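PDB 3OCR: class II aldolase/adducin domain protein from Pseudomonas syringae pv. phaseolicola 1448A, which is of uncertain function but belongs to the class II aldolase/adducin family, which includes metal-dependent aldolases and the actin-binding adducins. Local coordinates for residues 67-72 with 107-112; 137-142 with 214-219; 173-178 with 183-188; 202-207 with 254-259. All blocks are in the same frame, centred on the assembly; numbering follows the deposited sequence.

Contact 1: 67-72 with 107-112; sequences EHFLIN and AGYVIH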
# COMPACT_ATOMS: atom_id res chain seq x y z
N GLU A 67 -3.99 -31.85 -27.81
CA GLU A 67 -4.52 -31.24 -26.60
C GLU A 67 -3.41 -31.09 -25.56
O GLU A 67 -3.40 -31.77 -24.53
CB GLU A 67 -5.74 -32.01 -26.07
CG GLU A 67 -7.01 -31.91 -26.96
CD GLU A 67 -7.74 -30.56 -26.83
OE1 GLU A 67 -7.97 -30.08 -25.69
OE2 GLU A 67 -8.11 -29.97 -27.88
N HIS A 68 -2.46 -30.21 -25.86
CA HIS A 68 -1.33 -29.91 -24.99
C HIS A 68 -1.43 -28.48 -24.45
O HIS A 68 -2.00 -27.61 -25.11
CB HIS A 68 0.00 -30.12 -25.70
CG HIS A 68 0.29 -31.55 -26.04
ND1 HIS A 68 1.27 -31.93 -26.93
CD2 HIS A 68 -0.30 -32.70 -25.63
CE1 HIS A 68 1.29 -33.24 -27.04
NE2 HIS A 68 0.34 -33.74 -26.26
N PHE A 69 -0.90 -28.29 -23.24
CA PHE A 69 -1.01 -27.04 -22.48
C PHE A 69 0.28 -26.66 -21.78
O PHE A 69 1.08 -27.52 -21.41
CB PHE A 69 -2.14 -27.15 -21.43
CG PHE A 69 -3.44 -27.55 -22.03
CD1 PHE A 69 -4.34 -26.59 -22.45
CD2 PHE A 69 -3.73 -28.90 -22.25
CE1 PHE A 69 -5.55 -26.97 -23.04
CE2 PHE A 69 -4.93 -29.29 -22.86
CZ PHE A 69 -5.84 -28.31 -23.25
N LEU A 70 0.48 -25.36 -21.61
CA LEU A 70 1.64 -24.82 -20.92
C LEU A 70 1.28 -24.29 -19.54
O LEU A 70 0.23 -23.66 -19.35
CB LEU A 70 2.26 -23.71 -21.76
CG LEU A 70 2.83 -24.14 -23.12
CD1 LEU A 70 2.75 -22.98 -24.16
CD2 LEU A 70 4.26 -24.62 -22.92
N ILE A 71 2.16 -24.55 -18.57
CA ILE A 71 1.99 -24.10 -17.19
C ILE A 71 3.38 -23.93 -16.55
O ILE A 71 4.40 -24.43 -17.09
CB ILE A 71 1.07 -25.09 -16.40
CG1 ILE A 71 0.62 -24.51 -15.06
CG2 ILE A 71 1.75 -26.47 -16.27
CD1 ILE A 71 -0.79 -24.93 -14.64
N ASN A 72 3.45 -23.19 -15.44
CA ASN A 72 4.71 -23.03 -14.70
C ASN A 72 5.21 -24.35 -14.11
O ASN A 72 4.41 -25.23 -13.76
CB ASN A 72 4.64 -21.92 -13.62
CG ASN A 72 3.64 -22.23 -12.49
OD1 ASN A 72 2.49 -22.59 -12.73
ND2 ASN A 72 4.10 -22.08 -11.26
N ALA A 107 -1.65 -31.11 -8.57
CA ALA A 107 -2.95 -30.83 -7.95
C ALA A 107 -3.47 -29.43 -8.33
O ALA A 107 -4.69 -29.23 -8.47
CB ALA A 107 -2.85 -30.98 -6.44
N GLY A 108 -2.56 -28.48 -8.51
CA GLY A 108 -2.94 -27.12 -8.93
C GLY A 108 -3.43 -27.04 -10.37
O GLY A 108 -4.10 -26.08 -10.74
N TYR A 109 -3.07 -28.03 -11.19
CA TYR A 109 -3.46 -28.08 -12.60
C TYR A 109 -4.88 -28.59 -12.87
O TYR A 109 -5.43 -28.38 -13.96
CB TYR A 109 -2.46 -28.94 -13.37
CG TYR A 109 -2.74 -29.11 -14.86
CD1 TYR A 109 -2.63 -28.04 -15.74
CD2 TYR A 109 -3.08 -30.36 -15.38
CE1 TYR A 109 -2.89 -28.20 -17.13
CE2 TYR A 109 -3.35 -30.52 -16.76
CZ TYR A 109 -3.24 -29.44 -17.62
OH TYR A 109 -3.47 -29.61 -18.98
N VAL A 110 -5.46 -29.28 -11.90
CA VAL A 110 -6.78 -29.86 -12.07
C VAL A 110 -7.86 -28.85 -12.49
O VAL A 110 -8.67 -29.14 -13.37
CB VAL A 110 -7.21 -30.62 -10.80
CG1 VAL A 110 -8.69 -31.02 -10.88
CG2 VAL A 110 -6.31 -31.87 -10.60
N ILE A 111 -7.87 -27.68 -11.87
CA ILE A 111 -8.86 -26.66 -12.27
C ILE A 111 -8.68 -26.23 -13.73
O ILE A 111 -9.65 -26.10 -14.46
CB ILE A 111 -8.90 -25.45 -11.29
CG1 ILE A 111 -10.06 -24.52 -11.66
CG2 ILE A 111 -7.54 -24.71 -11.21
CD1 ILE A 111 -10.64 -23.75 -10.48
N HIS A 112 -7.44 -26.03 -14.14
CA HIS A 112 -7.12 -25.68 -15.51
C HIS A 112 -7.60 -26.77 -16.46
O HIS A 112 -8.29 -26.48 -17.44
CB HIS A 112 -5.62 -25.38 -15.63
CG HIS A 112 -5.20 -24.20 -14.80
ND1 HIS A 112 -5.27 -22.91 -15.27
CD2 HIS A 112 -4.79 -24.12 -13.51
CE1 HIS A 112 -4.90 -22.08 -14.31
NE2 HIS A 112 -4.60 -22.79 -13.23
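A buried, almost wholly apolar strand-to-helix contact joins the side of strand 68-71 that carries Phe69 and Ile71 to segment 107-112, at the N-terminal side of helix 110-118, within the aldolase II/adducin domain. Phe69 and Ile71, alternate residues of the strand, both direct their side chains at Tyr109. The phenol comes in at about a right angle to the Phe69 side chain, and its oxygen does the touching: Tyr109 OH lies 3.4 Å from Phe69 CD2, approaching the ring obliquely. A chi1 of 179° turns the Tyr109 ring straight away from its backbone N and carries the hydroxyl across to the strand. That hydroxyl has a weak hydrogen bond to the carbonyl of Asp90, so a polar atom inside an apolar layer keeps a partner on the next strand. Ile71 works from the other end of the tyrosine ring. Its CD1 meets Tyr109 CD1 at 3.8 Å, close to the ring plane and therefore at the edge. The same methyl lies over one face of the His112 imidazole, toward the rim, 4.2 Å from CD2 of His112. One terminal methyl thus touches both rings. The histidine is held at its polar side by a hydrogen bond between His112 ND1 and Ser59 OG. Strand 68-71 pairs with 58-61 on one flank and 87-90 on the other; its reverse side, through Leu70, packs on helix 29-47, while helix 110-118 supplies His116 beside Phe69 and leads through Ile111 to helix 169-179.

Contact 2: 137-142 with 214-219; sequences SAQKDG and NIQIAA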
# COMPACT_ATOMS: atom_id res chain seq x y z
N SER A 137 -14.45 -12.19 -3.25
CA SER A 137 -14.91 -13.59 -3.22
C SER A 137 -15.63 -13.95 -1.92
O SER A 137 -16.58 -14.73 -1.94
CB SER A 137 -13.75 -14.57 -3.39
OG SER A 137 -12.91 -14.20 -4.47
N ALA A 138 -15.15 -13.40 -0.80
CA ALA A 138 -15.62 -13.79 0.53
C ALA A 138 -16.93 -13.13 0.96
O ALA A 138 -17.41 -13.36 2.08
CB ALA A 138 -14.54 -13.53 1.57
N GLN A 139 -17.51 -12.29 0.10
CA GLN A 139 -18.71 -11.52 0.46
C GLN A 139 -20.00 -12.04 -0.20
O GLN A 139 -20.00 -12.38 -1.39
CB GLN A 139 -18.51 -10.03 0.11
CG GLN A 139 -17.28 -9.41 0.79
CD GLN A 139 -17.02 -7.97 0.40
OE1 GLN A 139 -17.65 -7.42 -0.52
NE2 GLN A 139 -16.03 -7.39 1.04
N LYS A 140 -21.11 -12.03 0.56
CA LYS A 140 -22.38 -12.58 0.10
C LYS A 140 -22.79 -12.11 -1.27
O LYS A 140 -23.13 -12.91 -2.14
CB LYS A 140 -23.53 -12.29 1.11
CG LYS A 140 -23.32 -12.92 2.46
CD LYS A 140 -24.52 -12.62 3.39
CE LYS A 140 -24.22 -13.04 4.83
NZ LYS A 140 -23.67 -14.44 4.93
N ASP A 141 -22.76 -10.79 -1.47
CA ASP A 141 -23.22 -10.21 -2.72
C ASP A 141 -22.09 -10.12 -3.74
O ASP A 141 -22.28 -9.57 -4.83
CB ASP A 141 -23.81 -8.83 -2.45
CG ASP A 141 -25.12 -8.89 -1.64
OD1 ASP A 141 -25.82 -9.92 -1.70
OD2 ASP A 141 -25.44 -7.90 -0.96
N GLY A 142 -20.92 -10.63 -3.41
CA GLY A 142 -19.83 -10.66 -4.38
C GLY A 142 -19.57 -9.30 -4.98
O GLY A 142 -19.57 -8.30 -4.27
N ASN A 214 -10.22 -4.03 -6.21
CA ASN A 214 -9.53 -3.00 -5.43
C ASN A 214 -10.48 -1.84 -5.02
O ASN A 214 -10.48 -1.34 -3.88
CB ASN A 214 -8.40 -2.33 -6.24
CG ASN A 214 -7.29 -3.29 -6.68
OD1 ASN A 214 -6.69 -3.06 -7.74
ND2 ASN A 214 -6.95 -4.28 -5.86
N ILE A 215 -11.25 -1.40 -6.00
CA ILE A 215 -12.06 -0.24 -5.87
C ILE A 215 -13.20 -0.62 -4.89
O ILE A 215 -13.58 0.19 -4.05
CB ILE A 215 -12.70 0.15 -7.25
CG1 ILE A 215 -11.69 0.83 -8.16
CG2 ILE A 215 -13.93 1.04 -7.02
CD1 ILE A 215 -12.08 0.73 -9.66
N GLN A 216 -13.71 -1.84 -5.00
CA GLN A 216 -14.89 -2.23 -4.13
C GLN A 216 -14.54 -2.22 -2.63
O GLN A 216 -15.35 -1.80 -1.78
CB GLN A 216 -15.34 -3.65 -4.43
CG GLN A 216 -16.60 -4.08 -3.49
CD GLN A 216 -17.34 -5.28 -4.05
OE1 GLN A 216 -17.64 -5.35 -5.24
NE2 GLN A 216 -17.65 -6.24 -3.19
N ILE A 217 -13.35 -2.73 -2.33
CA ILE A 217 -12.89 -2.85 -0.95
C ILE A 217 -12.78 -1.44 -0.33
O ILE A 217 -13.26 -1.23 0.78
CB ILE A 217 -11.53 -3.61 -0.86
CG1 ILE A 217 -11.67 -5.08 -1.30
CG2 ILE A 217 -10.95 -3.59 0.61
CD1 ILE A 217 -12.94 -5.79 -0.76
N ALA A 218 -12.21 -0.49 -1.08
CA ALA A 218 -12.19 0.94 -0.64
C ALA A 218 -13.60 1.54 -0.51
O ALA A 218 -13.95 2.13 0.54
CB ALA A 218 -11.35 1.77 -1.60
N ALA A 219 -14.40 1.36 -1.56
CA ALA A 219 -15.76 1.96 -1.65
C ALA A 219 -16.63 1.61 -0.46
O ALA A 219 -17.36 2.48 0.11
CB ALA A 219 -16.47 1.51 -2.97
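The flat groups here are two glutamine amides, Gln139 and Gln216, whose planes are 32° apart and which meet at their edges instead of stacking. At the nitrogen edge of the Gln216 amide lie two oxygens, both close to its plane: Gln139 OE1, 2.9 Å from Gln216 NE2, and Gly142 O, 3.0 Å from the same nitrogen. Both are hydrogen bonds, so one NH2 is shared between a side chain and a backbone carbonyl. The bond to Gly142 is the straighter at the hydrogen (162°), although the donor stands above the carbonyl plane; the one to Gln139 is bent to 133°, with the donor tilted from the Gln139 carbonyl plane. The oxygen edge of Gln216 takes the backbone N-H of Leu144. Ile217 CD1 comes within 3.9 Å of Gln139 NE2 from one side of the amide plane, and NE2 is hydrogen-bonded to Gln220 and to the carbonyl of Ala219 of a second subunit. The two glutamine chains run past one another in opposite directions. Gln216 reaches the loop because its CG is anti to the backbone N and the chain stays extended beyond it. Its targets sit at the first and last positions of a type I turn, Gln139 to Gly142. With both ends of Gln216 bonded, the rotation of its amide is fixed, and helix 199-219 is tied to the loop after helix 131-137 by hydrogen bonds between uncharged amide and carbonyl groups, in a place where Gln139 also reaches across a subunit interface.

Contact 3: 173-178 with 183-188; sequences ERLVAD and SVMILR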
# COMPACT_ATOMS: atom_id res chain seq x y z
N GLU A 173 -17.49 -31.25 -11.79
CA GLU A 173 -18.74 -31.16 -12.54
C GLU A 173 -19.45 -29.84 -12.24
O GLU A 173 -19.89 -29.14 -13.16
CB GLU A 173 -19.67 -32.34 -12.22
CG GLU A 173 -19.09 -33.73 -12.46
CD GLU A 173 -19.76 -34.83 -11.59
OE1 GLU A 173 -20.60 -34.52 -10.71
OE2 GLU A 173 -19.43 -36.02 -11.77
N ARG A 174 -19.56 -29.50 -10.95
CA ARG A 174 -20.25 -28.28 -10.52
C ARG A 174 -19.53 -27.03 -11.00
O ARG A 174 -20.17 -26.04 -11.36
CB ARG A 174 -20.42 -28.27 -9.00
CG ARG A 174 -21.64 -29.07 -8.49
CD ARG A 174 -21.87 -28.85 -6.99
NE ARG A 174 -20.85 -29.54 -6.19
CZ ARG A 174 -21.04 -30.66 -5.51
NH1 ARG A 174 -22.23 -31.26 -5.49
NH2 ARG A 174 -20.03 -31.19 -4.84
N LEU A 175 -18.20 -27.10 -11.03
CA LEU A 175 -17.37 -25.97 -11.47
C LEU A 175 -17.66 -25.61 -12.92
O LEU A 175 -17.80 -24.43 -13.26
CB LEU A 175 -15.89 -26.30 -11.29
CG LEU A 175 -14.81 -25.36 -11.83
CD1 LEU A 175 -14.68 -24.11 -10.95
CD2 LEU A 175 -13.49 -26.13 -11.84
N VAL A 176 -17.75 -26.64 -13.76
CA VAL A 176 -18.06 -26.47 -15.18
C VAL A 176 -19.52 -26.00 -15.35
O VAL A 176 -19.79 -25.05 -16.10
CB VAL A 176 -17.75 -27.78 -15.99
CG1 VAL A 176 -18.36 -27.73 -17.39
CG2 VAL A 176 -16.22 -28.02 -16.08
N ALA A 177 -20.45 -26.62 -14.61
CA ALA A 177 -21.84 -26.20 -14.63
C ALA A 177 -22.02 -24.74 -14.20
O ALA A 177 -22.76 -24.00 -14.84
CB ALA A 177 -22.71 -27.13 -13.78
N ASP A 178 -21.31 -24.34 -13.14
CA ASP A 178 -21.34 -22.97 -12.66
C ASP A 178 -20.79 -21.97 -13.69
O ASP A 178 -21.38 -20.93 -13.91
CB ASP A 178 -20.55 -22.83 -11.34
CG ASP A 178 -21.21 -23.54 -10.16
OD1 ASP A 178 -22.45 -23.74 -10.14
OD2 ASP A 178 -20.46 -23.92 -9.24
N SER A 183 -16.82 -16.52 -19.11
CA SER A 183 -15.38 -16.65 -19.13
C SER A 183 -14.71 -15.93 -17.95
O SER A 183 -13.47 -15.69 -17.96
CB SER A 183 -14.80 -16.19 -20.47
OG SER A 183 -14.92 -14.77 -20.62
N VAL A 184 -15.53 -15.57 -16.96
CA VAL A 184 -15.07 -14.94 -15.70
C VAL A 184 -15.83 -15.59 -14.56
O VAL A 184 -17.06 -15.73 -14.64
CB VAL A 184 -15.39 -13.43 -15.66
CG1 VAL A 184 -14.88 -12.82 -14.36
CG2 VAL A 184 -14.81 -12.68 -16.89
N MSE A 185 -15.10 -16.01 -13.52
CA MSE A 185 -15.71 -16.67 -12.37
C MSE A 185 -15.11 -16.19 -11.05
O MSE A 185 -13.88 -15.98 -10.90
CB MSE A 185 -15.60 -18.20 -12.46
CG MSE A 185 -16.54 -18.96 -11.43
SE MSE A 185 -17.01 -20.78 -12.01
CE MSE A 185 -15.20 -21.12 -12.68
N ILE A 186 -15.99 -16.00 -10.09
CA ILE A 186 -15.51 -15.74 -8.76
C ILE A 186 -15.64 -17.05 -7.99
O ILE A 186 -16.74 -17.62 -7.81
CB ILE A 186 -16.24 -14.51 -8.11
CG1 ILE A 186 -15.80 -13.23 -8.83
CG2 ILE A 186 -15.95 -14.41 -6.61
CD1 ILE A 186 -16.55 -11.92 -8.36
N LEU A 187 -14.49 -17.54 -7.55
CA LEU A 187 -14.46 -18.76 -6.74
C LEU A 187 -14.63 -18.29 -5.30
O LEU A 187 -13.72 -17.75 -4.70
CB LEU A 187 -13.12 -19.50 -6.95
CG LEU A 187 -12.78 -19.83 -8.41
CD1 LEU A 187 -11.29 -20.12 -8.56
CD2 LEU A 187 -13.62 -21.01 -8.95
N ARG A 188 -15.85 -18.45 -4.76
CA ARG A 188 -16.16 -17.90 -3.46
C ARG A 188 -15.18 -18.42 -2.40
O ARG A 188 -14.81 -19.61 -2.40
CB ARG A 188 -17.62 -18.23 -3.03
CG ARG A 188 -18.72 -17.62 -3.88
CD ARG A 188 -20.04 -17.82 -3.13
NE ARG A 188 -21.22 -17.60 -3.96
CZ ARG A 188 -21.83 -16.43 -4.11
NH1 ARG A 188 -21.38 -15.33 -3.51
NH2 ARG A 188 -22.91 -16.36 -4.89
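Helix 169-179 is the crossover helix of a beta-alpha-beta unit, running from strand 157-160 to strand 184-187, and this contact is the packing of that helix on the strand it leads into. The segment axes pass 10.5 Å apart with an angle of 133° between their directions, so the chain largely reverses over the short connection. Met185, modelled as selenomethionine, is central. With CG trans to the backbone N, its chain leaves the sheet toward the helix, and a bend at chi3 (40°) turns the terminal methyl to Leu175. Met185 CE and Leu175 CD1 are 3.5 Å apart, tighter than usual for two methyl carbons. The same leucine methyl also touches Leu187 CD2 at 3.8 Å, one branch being shared by two alternate residues of the strand. One turn further along the helix, Asp178 lays its methylene against the selenium: Asp178 CB to Met185 SE is 4.1 Å. Leu175 also packs on Ile111 and Ile115 of helix 110-118, which touches it as well. The interface is therefore dispersive: methyl groups and the methionine side chain meet without a polar bond across the segments, and the one charged side chain taking part turns its CB to Met185 while a hydrogen bond from OD2 to ND1 of His160, on the neighbouring strand, holds its carboxylate.

Contact 4: 202-207 with 254-259; sequences AIQQLH and ARHWNA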
# COMPACT_ATOMS: atom_id res chain seq x y z
N ALA A 202 -7.60 -13.08 -21.81
CA ALA A 202 -7.69 -13.52 -20.42
C ALA A 202 -7.06 -12.51 -19.47
O ALA A 202 -7.61 -12.19 -18.42
CB ALA A 202 -7.07 -14.94 -20.24
N ILE A 203 -5.89 -12.01 -19.85
CA ILE A 203 -5.19 -11.06 -19.02
C ILE A 203 -5.92 -9.71 -18.95
O ILE A 203 -5.88 -9.06 -17.89
CB ILE A 203 -3.73 -10.85 -19.56
CG1 ILE A 203 -2.83 -11.99 -19.08
CG2 ILE A 203 -3.20 -9.51 -19.11
CD1 ILE A 203 -2.54 -12.06 -17.54
N GLN A 204 -6.57 -9.29 -20.05
CA GLN A 204 -7.28 -8.02 -20.02
C GLN A 204 -8.44 -8.13 -19.04
O GLN A 204 -8.64 -7.25 -18.23
CB GLN A 204 -7.84 -7.59 -21.39
CG GLN A 204 -8.52 -6.18 -21.34
CD GLN A 204 -8.99 -5.65 -22.68
OE1 GLN A 204 -9.30 -6.41 -23.60
NE2 GLN A 204 -9.06 -4.33 -22.80
N GLN A 205 -9.18 -9.24 -19.11
CA GLN A 205 -10.30 -9.46 -18.19
C GLN A 205 -9.82 -9.54 -16.74
O GLN A 205 -10.48 -9.01 -15.84
CB GLN A 205 -11.03 -10.75 -18.57
CG GLN A 205 -11.63 -10.76 -19.98
CD GLN A 205 -12.81 -11.70 -20.05
OE1 GLN A 205 -13.96 -11.27 -19.95
NE2 GLN A 205 -12.53 -12.99 -20.21
N LEU A 206 -8.67 -10.18 -16.50
CA LEU A 206 -8.16 -10.34 -15.13
C LEU A 206 -7.73 -8.99 -14.53
O LEU A 206 -8.09 -8.66 -13.39
CB LEU A 206 -7.02 -11.36 -15.06
CG LEU A 206 -6.33 -11.54 -13.69
CD1 LEU A 206 -7.28 -12.18 -12.70
CD2 LEU A 206 -5.02 -12.35 -13.85
N HIS A 207 -6.94 -8.24 -15.29
CA HIS A 207 -6.55 -6.87 -14.97
C HIS A 207 -7.74 -5.99 -14.59
O HIS A 207 -7.67 -5.27 -13.58
CB HIS A 207 -5.76 -6.26 -16.13
CG HIS A 207 -5.05 -4.98 -15.80
ND1 HIS A 207 -4.36 -4.26 -16.75
CD2 HIS A 207 -4.89 -4.31 -14.64
CE1 HIS A 207 -3.81 -3.19 -16.19
NE2 HIS A 207 -4.12 -3.20 -14.91
N ALA A 254 -5.65 -6.12 -28.08
CA ALA A 254 -4.26 -5.96 -28.55
C ALA A 254 -3.62 -4.69 -28.00
O ALA A 254 -2.48 -4.70 -27.57
CB ALA A 254 -4.22 -5.95 -30.09
N ARG A 255 -4.37 -3.59 -27.97
CA ARG A 255 -3.85 -2.31 -27.49
C ARG A 255 -3.46 -2.37 -26.00
O ARG A 255 -2.38 -1.92 -25.60
CB ARG A 255 -4.88 -1.21 -27.75
CG ARG A 255 -4.44 0.20 -27.42
CD ARG A 255 -5.54 1.23 -27.74
NE ARG A 255 -5.92 1.17 -29.14
CZ ARG A 255 -7.09 0.72 -29.58
NH1 ARG A 255 -8.04 0.34 -28.73
NH2 ARG A 255 -7.33 0.69 -30.88
N HIS A 256 -4.38 -2.90 -25.19
CA HIS A 256 -4.17 -3.09 -23.76
C HIS A 256 -2.95 -3.97 -23.51
O HIS A 256 -2.13 -3.67 -22.66
CB HIS A 256 -5.43 -3.75 -23.16
CG HIS A 256 -5.41 -3.89 -21.67
ND1 HIS A 256 -6.23 -3.14 -20.85
CD2 HIS A 256 -4.74 -4.74 -20.86
CE1 HIS A 256 -6.03 -3.50 -19.59
NE2 HIS A 256 -5.13 -4.47 -19.57
N TRP A 257 -2.85 -5.06 -24.26
CA TRP A 257 -1.78 -6.02 -24.08
C TRP A 257 -0.43 -5.41 -24.49
O TRP A 257 0.57 -5.61 -23.79
CB TRP A 257 -2.04 -7.27 -24.92
CG TRP A 257 -0.88 -8.23 -24.94
CD1 TRP A 257 0.09 -8.37 -25.92
CD2 TRP A 257 -0.57 -9.20 -23.93
NE1 TRP A 257 0.96 -9.38 -25.56
CE2 TRP A 257 0.59 -9.89 -24.34
CE3 TRP A 257 -1.17 -9.55 -22.71
CZ2 TRP A 257 1.16 -10.93 -23.58
CZ3 TRP A 257 -0.60 -10.56 -21.94
CH2 TRP A 257 0.56 -11.24 -22.38
N ASN A 258 -0.41 -4.70 -25.61
CA ASN A 258 0.85 -4.14 -26.15
C ASN A 258 1.49 -3.13 -25.19
O ASN A 258 2.72 -2.98 -25.16
CB ASN A 258 0.61 -3.46 -27.50
CG ASN A 258 0.34 -4.44 -28.63
OD1 ASN A 258 0.58 -5.64 -28.50
ND2 ASN A 258 -0.13 -3.92 -29.75
N ALA A 259 0.66 -2.41 -24.44
CA ALA A 259 1.13 -1.46 -23.43
C ALA A 259 1.68 -2.21 -22.21
O ALA A 259 2.72 -1.86 -21.69
CB ALA A 259 0.02 -0.48 -23.01
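Ile203 comes first: its CB and CG1 each lie 3.9 Å from Trp257 CZ3, at the edge of the indole and near its plane. Trp257 itself lies against helix 29-47 through Ala40 and Leu44, while Ile203 touches Ala41 of that helix. One residue on, Gln204 places its CG over the centre of the His256 imidazole, 3.9 Å from the ring centroid and 10° off the normal, a CH-pi contact. The fully extended glutamine chain carries the amide on past the ring. The two helices, 199-219 and 251-265, cross nearly at right angles: the segment axes make 80° and approach to 9.8 Å, with His256 filling the crossing point. A turn after Ile203, His207 meets that ring rim to rim, planes at 75°. Its ND1 is hydrogen-bonded to His256 NE2 at 2.9 Å, and either nitrogen could be the donor. The other imidazole nitrogen, ND1 of His256, bonds to the hydroxyl of Tyr55 of a third subunit, and His53 of that subunit packs against both histidine rings.

How the contacts relate
Contacts 1 and 3 are neighbours, 17 Å between centres, and both reach the main sheet; Ile111 CG1 touches Leu175 CD2 at 3.8 Å, so helices 110-118 and 169-179 pack on each other there. Contact 3 is nested in the chain loop closed by contact 2, and a weak hydrogen bond between Arg188 NH1 and Lys140 O, 3.3 Å, joins them. Ser183 OG and Gln205 NE2, 3.0 Å apart, link contact 3 to the helix of contact 4, though the two lie on opposite sides of the chain's centre. Contacts 2 and 4, centres about 22 Å apart, both use helix 199-219 and both touch the third subunit. Contact 1 is remote from contact 2, about 29 Å between centres.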